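Local coordinates for protein integral membrane indolylacetylinositol arabinosyltransferase EmbB (Mycolicibacterium smegmatis MC2 155, PDB 7BVC) that probably transfers arabinose units at the mycobacterial cell membrane, building the arabinan of cell-wall arabinogalactan, and is bound here by ethambutol, at residues R258-V270 against L345-P357. Numbering follows the deposited sequence.
Sequences RWRTVTAVDGVVV and LICWLLLSREVLP
Arg353 reaches from helix 342-355 to Asp266 on helix 264-279, tying together two nearly antiparallel helices (160° between the short segments) in the GT-C-type membrane domain. Its flat guanidinium is gripped along its edge: NH2 forms a salt bridge with Asp266 OD2 at 2.7 Å, on the syn side but tilted out of the carboxylate plane, and donates to Thr261 O, again tilted from the carbonyl plane, while NE meets a lone pair of Trp259 O at 3.1 Å. Arginine suits this place because its donors fan out in one plane, here joining a carboxylate and two carbonyls of the loop leading into helix 264-279.

Asp266 has two oxygens for two donors: OD1 takes a weak hydrogen bond from Trp348 NE1. Trp348, swung toward helix 264-279 (chi1 172°, CG trans to N), suits its place by pairing this N-H with an apolar ring for the valines; Val269 CG1 lies over one face in a CH-pi contact, and Val265 CG1 reaches Trp348 CH2 at 3.8 Å. Leu377 of helix 367-381 packs against the Trp348 side chain.

Nearer the bound 4'-phosphopantetheine, which touches Trp259, Arg353 CB sits over the indole of Trp259, 4.0 Å from the centroid of its five-membered ring. Glu354 pairs with Arg258, whose NH1 also bridges to an acidic side chain of another protein's chain. Arg258 NH2 approaches Glu354 OE1 from above the carboxylate plane, at 3.3 Å.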
# COMPACT_ATOMS: atom_id res chain seq x y z
N ARG B 258 35.21 -27.64 -24.79
CA ARG B 258 34.06 -26.80 -25.10
C ARG B 258 34.11 -25.45 -24.40
O ARG B 258 33.23 -24.61 -24.62
CB ARG B 258 32.75 -27.53 -24.75
CG ARG B 258 32.32 -27.41 -23.30
CD ARG B 258 31.07 -28.24 -23.06
NE ARG B 258 30.62 -28.18 -21.68
CZ ARG B 258 29.62 -28.91 -21.20
NH1 ARG B 258 28.97 -29.76 -21.99
NH2 ARG B 258 29.27 -28.80 -19.92
N TRP B 259 35.12 -25.23 -23.55
CA TRP B 259 35.31 -23.91 -22.95
C TRP B 259 36.10 -22.99 -23.87
O TRP B 259 35.83 -21.78 -23.92
CB TRP B 259 36.04 -24.05 -21.62
CG TRP B 259 35.17 -24.39 -20.46
CD1 TRP B 259 34.02 -25.12 -20.49
CD2 TRP B 259 35.37 -24.01 -19.10
NE1 TRP B 259 33.49 -25.22 -19.23
CE2 TRP B 259 34.30 -24.54 -18.35
CE3 TRP B 259 36.35 -23.26 -18.44
CZ2 TRP B 259 34.19 -24.36 -16.98
CZ3 TRP B 259 36.24 -23.08 -17.07
CH2 TRP B 259 35.16 -23.63 -16.36
N ARG B 260 37.07 -23.53 -24.60
CA ARG B 260 37.99 -22.73 -25.41
C ARG B 260 37.30 -22.29 -26.71
O ARG B 260 37.57 -22.78 -27.80
CB ARG B 260 39.26 -23.51 -25.69
CG ARG B 260 39.03 -24.97 -26.05
CD ARG B 260 40.33 -25.74 -26.10
NE ARG B 260 40.93 -25.88 -24.77
CZ ARG B 260 41.71 -26.88 -24.41
NH1 ARG B 260 42.00 -27.85 -25.27
NH2 ARG B 260 42.21 -26.93 -23.18
N THR B 261 36.39 -21.34 -26.55
CA THR B 261 35.71 -20.73 -27.68
C THR B 261 35.39 -19.28 -27.34
O THR B 261 35.12 -18.94 -26.19
CB THR B 261 34.43 -21.49 -28.07
OG1 THR B 261 33.92 -20.98 -29.30
CG2 THR B 261 33.37 -21.36 -26.98
N VAL B 262 35.46 -18.42 -28.35
CA VAL B 262 35.21 -16.99 -28.19
C VAL B 262 34.18 -16.57 -29.24
O VAL B 262 34.33 -16.89 -30.42
CB VAL B 262 36.49 -16.15 -28.33
CG1 VAL B 262 36.17 -14.67 -28.24
CG2 VAL B 262 37.49 -16.54 -27.26
N THR B 263 33.15 -15.87 -28.79
CA THR B 263 32.10 -15.36 -29.66
C THR B 263 32.02 -13.84 -29.52
O THR B 263 32.82 -13.22 -28.83
CB THR B 263 30.75 -16.01 -29.33
OG1 THR B 263 30.51 -15.93 -27.92
CG2 THR B 263 30.76 -17.47 -29.75
N ALA B 264 31.03 -13.25 -30.19
CA ALA B 264 30.81 -11.82 -30.10
C ALA B 264 29.95 -11.42 -28.91
O ALA B 264 29.83 -10.23 -28.62
CB ALA B 264 30.16 -11.30 -31.39
N VAL B 265 29.34 -12.39 -28.22
CA VAL B 265 28.54 -12.07 -27.05
C VAL B 265 29.43 -11.90 -25.82
O VAL B 265 29.11 -11.12 -24.91
CB VAL B 265 27.48 -13.16 -26.83
CG1 VAL B 265 26.60 -12.83 -25.63
CG2 VAL B 265 26.64 -13.35 -28.08
N ASP B 266 30.56 -12.62 -25.78
CA ASP B 266 31.45 -12.52 -24.63
C ASP B 266 32.03 -11.12 -24.49
O ASP B 266 32.03 -10.55 -23.40
CB ASP B 266 32.58 -13.54 -24.76
CG ASP B 266 32.11 -14.96 -24.54
OD1 ASP B 266 31.22 -15.17 -23.69
OD2 ASP B 266 32.63 -15.87 -25.22
N GLY B 267 32.52 -10.55 -25.59
CA GLY B 267 33.02 -9.19 -25.55
C GLY B 267 31.96 -8.20 -25.13
O GLY B 267 32.21 -7.33 -24.29
N VAL B 268 30.76 -8.33 -25.69
CA VAL B 268 29.67 -7.41 -25.36
C VAL B 268 29.36 -7.47 -23.87
O VAL B 268 29.30 -6.43 -23.19
CB VAL B 268 28.43 -7.72 -26.21
CG1 VAL B 268 27.21 -7.04 -25.61
CG2 VAL B 268 28.64 -7.27 -27.64
N VAL B 269 29.18 -8.67 -23.33
CA VAL B 269 28.81 -8.80 -21.92
C VAL B 269 29.93 -8.30 -21.02
O VAL B 269 29.70 -7.52 -20.09
CB VAL B 269 28.44 -10.26 -21.59
CG1 VAL B 269 28.20 -10.42 -20.10
CG2 VAL B 269 27.20 -10.67 -22.36
N VAL B 270 31.17 -8.72 -21.29
CA VAL B 270 32.29 -8.35 -20.43
C VAL B 270 32.49 -6.84 -20.44
O VAL B 270 32.61 -6.20 -19.39
CB VAL B 270 33.56 -9.10 -20.86
CG1 VAL B 270 34.79 -8.45 -20.24
CG2 VAL B 270 33.47 -10.56 -20.46
N LEU B 345 31.36 -11.96 -13.59
CA LEU B 345 32.17 -12.68 -14.57
C LEU B 345 32.02 -14.19 -14.40
O LEU B 345 31.94 -14.93 -15.39
CB LEU B 345 33.64 -12.27 -14.44
CG LEU B 345 33.96 -10.81 -14.76
CD1 LEU B 345 35.45 -10.54 -14.64
CD2 LEU B 345 33.46 -10.44 -16.14
N ILE B 346 31.97 -14.66 -13.15
CA ILE B 346 31.82 -16.10 -12.91
C ILE B 346 30.46 -16.59 -13.40
O ILE B 346 30.36 -17.66 -14.02
CB ILE B 346 32.04 -16.42 -11.42
CG1 ILE B 346 33.52 -16.32 -11.07
CG2 ILE B 346 31.51 -17.80 -11.09
CD1 ILE B 346 33.82 -16.58 -9.62
N CYS B 347 29.40 -15.83 -13.13
CA CYS B 347 28.08 -16.24 -13.60
C CYS B 347 28.01 -16.26 -15.12
O CYS B 347 27.40 -17.16 -15.70
CB CYS B 347 26.98 -15.33 -13.04
SG CYS B 347 26.94 -15.20 -11.25
N TRP B 348 28.64 -15.28 -15.79
CA TRP B 348 28.63 -15.33 -17.25
C TRP B 348 29.40 -16.54 -17.76
O TRP B 348 28.92 -17.24 -18.67
CB TRP B 348 29.21 -14.05 -17.85
CG TRP B 348 29.38 -14.16 -19.35
CD1 TRP B 348 30.54 -13.97 -20.05
CD2 TRP B 348 28.38 -14.49 -20.31
NE1 TRP B 348 30.31 -14.16 -21.39
CE2 TRP B 348 28.99 -14.48 -21.58
CE3 TRP B 348 27.01 -14.80 -20.22
CZ2 TRP B 348 28.29 -14.77 -22.74
CZ3 TRP B 348 26.32 -15.08 -21.39
CH2 TRP B 348 26.96 -15.06 -22.63
N LEU B 349 30.57 -16.81 -17.19
CA LEU B 349 31.35 -17.98 -17.60
C LEU B 349 30.53 -19.26 -17.46
O LEU B 349 30.43 -20.05 -18.41
CB LEU B 349 32.63 -18.07 -16.77
CG LEU B 349 33.52 -19.29 -17.00
CD1 LEU B 349 34.20 -19.20 -18.35
CD2 LEU B 349 34.54 -19.42 -15.89
N LEU B 350 29.94 -19.47 -16.29
CA LEU B 350 29.18 -20.69 -16.05
C LEU B 350 27.96 -20.77 -16.95
O LEU B 350 27.72 -21.79 -17.61
CB LEU B 350 28.77 -20.78 -14.58
CG LEU B 350 29.90 -21.02 -13.58
CD1 LEU B 350 29.36 -21.22 -12.18
CD2 LEU B 350 30.73 -22.22 -14.01
N LEU B 351 27.18 -19.68 -17.03
CA LEU B 351 25.96 -19.69 -17.83
C LEU B 351 26.26 -19.95 -19.30
O LEU B 351 25.46 -20.57 -20.00
CB LEU B 351 25.23 -18.36 -17.66
CG LEU B 351 23.86 -18.23 -18.32
CD1 LEU B 351 22.86 -19.10 -17.60
CD2 LEU B 351 23.41 -16.79 -18.33
N SER B 352 27.41 -19.48 -19.78
CA SER B 352 27.72 -19.64 -21.20
C SER B 352 28.38 -20.97 -21.53
O SER B 352 28.21 -21.47 -22.65
CB SER B 352 28.62 -18.50 -21.67
OG SER B 352 29.92 -18.61 -21.11
N ARG B 353 29.11 -21.58 -20.59
CA ARG B 353 29.87 -22.77 -20.93
C ARG B 353 29.51 -24.02 -20.14
O ARG B 353 30.18 -25.05 -20.31
CB ARG B 353 31.37 -22.49 -20.79
CG ARG B 353 31.96 -21.79 -21.99
CD ARG B 353 33.07 -20.84 -21.61
NE ARG B 353 33.52 -20.05 -22.75
CZ ARG B 353 32.94 -18.93 -23.16
NH1 ARG B 353 31.88 -18.46 -22.52
NH2 ARG B 353 33.41 -18.28 -24.21
N GLU B 354 28.50 -23.98 -19.28
CA GLU B 354 28.09 -25.18 -18.57
C GLU B 354 26.59 -25.43 -18.65
O GLU B 354 26.17 -26.59 -18.70
CB GLU B 354 28.52 -25.10 -17.10
CG GLU B 354 30.03 -25.07 -16.89
CD GLU B 354 30.70 -26.36 -17.29
OE1 GLU B 354 30.10 -27.44 -17.08
OE2 GLU B 354 31.83 -26.31 -17.82
N VAL B 355 25.78 -24.38 -18.64
CA VAL B 355 24.33 -24.54 -18.56
C VAL B 355 23.70 -24.61 -19.95
O VAL B 355 22.77 -25.39 -20.17
CB VAL B 355 23.73 -23.39 -17.73
CG1 VAL B 355 22.21 -23.49 -17.69
CG2 VAL B 355 24.29 -23.42 -16.32
N LEU B 356 24.18 -23.82 -20.90
CA LEU B 356 23.60 -23.82 -22.23
C LEU B 356 23.99 -25.06 -23.03
O LEU B 356 23.13 -25.64 -23.70
CB LEU B 356 23.99 -22.55 -22.99
CG LEU B 356 23.40 -21.24 -22.47
CD1 LEU B 356 23.56 -20.14 -23.51
CD2 LEU B 356 21.94 -21.40 -22.09
N PRO B 357 25.26 -25.50 -23.02
CA PRO B 357 25.58 -26.77 -23.69
C PRO B 357 24.93 -27.98 -23.06
O PRO B 357 24.87 -29.03 -23.70
CB PRO B 357 27.11 -26.84 -23.60
CG PRO B 357 27.54 -25.44 -23.44
CD PRO B 357 26.49 -24.81 -22.59